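PDB 3BDU: putative lipoprotein, which is of unknown function but is probably a small membrane-anchored bacterial lipoprotein, of which this chain is a DUF903 domain related to the SH3-like beta folds. Local coordinates for residues 30-33 / 39-42. Residues are numbered along the deposited sequence; the frame is centred on the assembly and turned at random.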
ATOM      1  N   ILE A  30      -7.620  -0.785 -12.903  1.00 13.80           N
ATOM      2  CA  ILE A  30      -7.185  -1.055 -14.269  1.00 14.87           C
ATOM      3  C   ILE A  30      -8.411  -1.017 -15.168  1.00 14.98           C
ATOM      4  O   ILE A  30      -9.375  -1.740 -14.943  1.00 13.68           O
ATOM      5  CB  ILE A  30      -6.505  -2.427 -14.370  1.00 16.04           C
ATOM      6  CG1 ILE A  30      -5.197  -2.398 -13.578  1.00 17.65           C
ATOM      7  CG2 ILE A  30      -6.247  -2.787 -15.834  1.00 18.31           C
ATOM      8  CD1 ILE A  30      -4.503  -3.732 -13.522  1.00 21.62           C
ATOM      9  N   SER A  31      -8.358  -0.165 -16.185  1.00 12.71           N
ATOM     10  CA  SER A  31      -9.462   0.025 -17.113  1.00 15.68           C
ATOM     11  C   SER A  31      -9.195  -0.643 -18.454  1.00 15.71           C
ATOM     12  O   SER A  31      -8.061  -0.654 -18.935  1.00 17.43           O
ATOM     13  CB  SER A  31      -9.692   1.537 -17.298  1.00 16.92           C
ATOM     14  OG  SER A  31     -10.487   1.823 -18.432  1.00 24.59           O
ATOM     15  N   TYR A  32     -10.238  -1.220 -19.046  1.00 16.28           N
ATOM     16  CA  TYR A  32     -10.107  -1.884 -20.345  1.00 17.10           C
ATOM     17  C   TYR A  32     -11.458  -2.041 -21.026  1.00 17.63           C
ATOM     18  O   TYR A  32     -12.495  -1.731 -20.448  1.00 17.88           O
ATOM     19  CB  TYR A  32      -9.477  -3.282 -20.190  1.00 15.86           C
ATOM     20  CG  TYR A  32     -10.317  -4.283 -19.420  1.00 19.82           C
ATOM     21  CD1 TYR A  32     -10.388  -4.243 -18.029  1.00 18.85           C
ATOM     22  CD2 TYR A  32     -11.058  -5.263 -20.085  1.00 20.57           C
ATOM     23  CE1 TYR A  32     -11.171  -5.146 -17.313  1.00 17.48           C
ATOM     24  CE2 TYR A  32     -11.854  -6.174 -19.377  1.00 18.38           C
ATOM     25  CZ  TYR A  32     -11.905  -6.108 -17.991  1.00 20.51           C
ATOM     26  OH  TYR A  32     -12.697  -6.983 -17.281  1.00 18.40           O
ATOM     27  N   THR A  33     -11.430  -2.533 -22.261  1.00 18.76           N
ATOM     28  CA  THR A  33     -12.643  -2.783 -23.033  1.00 20.06           C
ATOM     29  C   THR A  33     -12.644  -4.282 -23.314  1.00 20.27           C
ATOM     30  O   THR A  33     -11.643  -4.824 -23.780  1.00 17.88           O
ATOM     31  CB  THR A  33     -12.619  -2.025 -24.376  1.00 22.52           C
ATOM     32  OG1 THR A  33     -12.398  -0.631 -24.135  1.00 22.89           O
ATOM     33  CG2 THR A  33     -13.949  -2.196 -25.111  1.00 22.43           C
ATOM     34  N   GLN A  39     -16.916  -1.212 -21.543  1.00 21.86           N
ATOM     35  CA  GLN A  39     -15.829  -0.663 -20.746  1.00 23.07           C
ATOM     36  C   GLN A  39     -15.919  -1.251 -19.345  1.00 21.29           C
ATOM     37  O   GLN A  39     -16.972  -1.198 -18.706  1.00 21.10           O
ATOM     38  CB  GLN A  39     -15.925   0.862 -20.686  1.00 25.29           C
ATOM     39  CG  GLN A  39     -15.680   1.538 -22.028  1.00 30.85           C
ATOM     40  CD  GLN A  39     -15.532   3.044 -21.908  1.00 35.75           C
ATOM     41  OE1 GLN A  39     -16.513   3.767 -21.734  1.00 39.33           O
ATOM     42  NE2 GLN A  39     -14.291   3.523 -21.983  1.00 37.86           N
ATOM     43  N   GLN A  40     -14.806  -1.807 -18.882  1.00 19.52           N
ATOM     44  CA  GLN A  40     -14.729  -2.447 -17.572  1.00 19.29           C
ATOM     45  C   GLN A  40     -13.537  -1.917 -16.782  1.00 18.63           C
ATOM     46  O   GLN A  40     -12.592  -1.379 -17.358  1.00 15.86           O
ATOM     47  CB  GLN A  40     -14.545  -3.958 -17.749  1.00 21.42           C
ATOM     48  CG  GLN A  40     -15.508  -4.603 -18.729  1.00 26.34           C
ATOM     49  CD  GLN A  40     -16.754  -5.128 -18.059  1.00 28.69           C
ATOM     50  OE1 GLN A  40     -17.700  -5.549 -18.722  1.00 33.27           O
ATOM     51  NE2 GLN A  40     -16.758  -5.119 -16.733  1.00 30.70           N
ATOM     52  N   GLN A  41     -13.597  -2.084 -15.465  1.00 16.28           N
ATOM     53  CA  GLN A  41     -12.516  -1.689 -14.572  1.00 15.27           C
ATOM     54  C   GLN A  41     -12.359  -2.830 -13.583  1.00 16.02           C
ATOM     55  O   GLN A  41     -13.344  -3.448 -13.181  1.00 17.14           O
ATOM     56  CB  GLN A  41     -12.853  -0.402 -13.818  1.00 15.87           C
ATOM     57  CG  GLN A  41     -13.181   0.790 -14.712  1.00 18.76           C
ATOM     58  CD  GLN A  41     -12.293   1.989 -14.426  1.00 18.64           C
ATOM     59  OE1 GLN A  41     -11.488   1.966 -13.495  1.00 17.26           O
ATOM     60  NE2 GLN A  41     -12.439   3.046 -15.225  1.00 16.55           N
ATOM     61  N   ILE A  42     -11.123  -3.118 -13.197  1.00 15.30           N
ATOM     62  CA  ILE A  42     -10.866  -4.193 -12.255  1.00 14.65           C
ATOM     63  C   ILE A  42      -9.786  -3.762 -11.268  1.00 14.77           C
ATOM     64  O   ILE A  42      -8.792  -3.149 -11.659  1.00 15.62           O
ATOM     65  CB  ILE A  42     -10.428  -5.480 -13.001  1.00 14.39           C
ATOM     66  CG1 ILE A  42     -10.150  -6.597 -11.998  1.00 13.59           C
ATOM     67  CG2 ILE A  42      -9.180  -5.201 -13.851  1.00 17.03           C
ATOM     68  CD1 ILE A  42      -9.861  -7.931 -12.658  1.00 14.16           C
TER
HETATM   69  O   HOH W   1     -12.885   0.970 -18.924  1.00 24.58           O
HETATM   70  O   HOH W   2     -13.875  -6.209 -14.762  1.00 34.18           O
HETATM   71  O   HOH W   3     -12.077   0.972 -21.709  1.00 35.10           O
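The phenol ring of Tyr32 leans across the hairpin, and one face of it lies against CB of Gln40, its hydrogen-bonded antiparallel partner. Gln40 CB stands 3.8 Å from the Tyr32 ring centroid, 26° off the ring normal, which defines a CH-pi contact. It is displaced toward the hydroxyl-bearing rim, where Tyr32 CZ is the nearest ring atom at 3.4 Å from Gln40 CB. Tyr32 CG sits between its own backbone N and carbonyl carbon (chi1 65°), and this torsion swings the ring over the neighbouring strand instead of straight off the sheet. The same lean brings Tyr32 CE1 to 4.0 Å from Ile42 CG2, a methyl that also meets Ile30 CB at 3.9 Å. Ile30, Tyr32 and Ile42 make an apolar patch on this face, which packs on Val47, Leu7 and Ile15 of the other sheet.

Two pairs of backbone hydrogen bonds fix this register, Ile30 with Ile42 and Tyr32 with Gln40; the bond from Gln40 N to Tyr32 O is essentially straight, 179° at the hydrogen. On the opposite face Ser31 CB lies 3.8 Å from Gln41 NE2, while the Gln41 amide is engaged by Thr27 and Asp24. One water joins Ser31 OG to Gln40 O, at 2.6 Å from the hydroxyl, and another joins Tyr32 OH to Gln41 O.

Gln40, Gln41 and Ile42 also pair antiparallel with a strand of the second subunit, continuing the sheet across the interface. The chemistry is therefore only partly divided by face: CH-pi packing helps pair the strands and apolar packing joins the sheets, yet the Tyr32 face keeps a polar margin at Tyr32 OH, its water and Gln40, whereas the Ser31 and Gln41 face is polar.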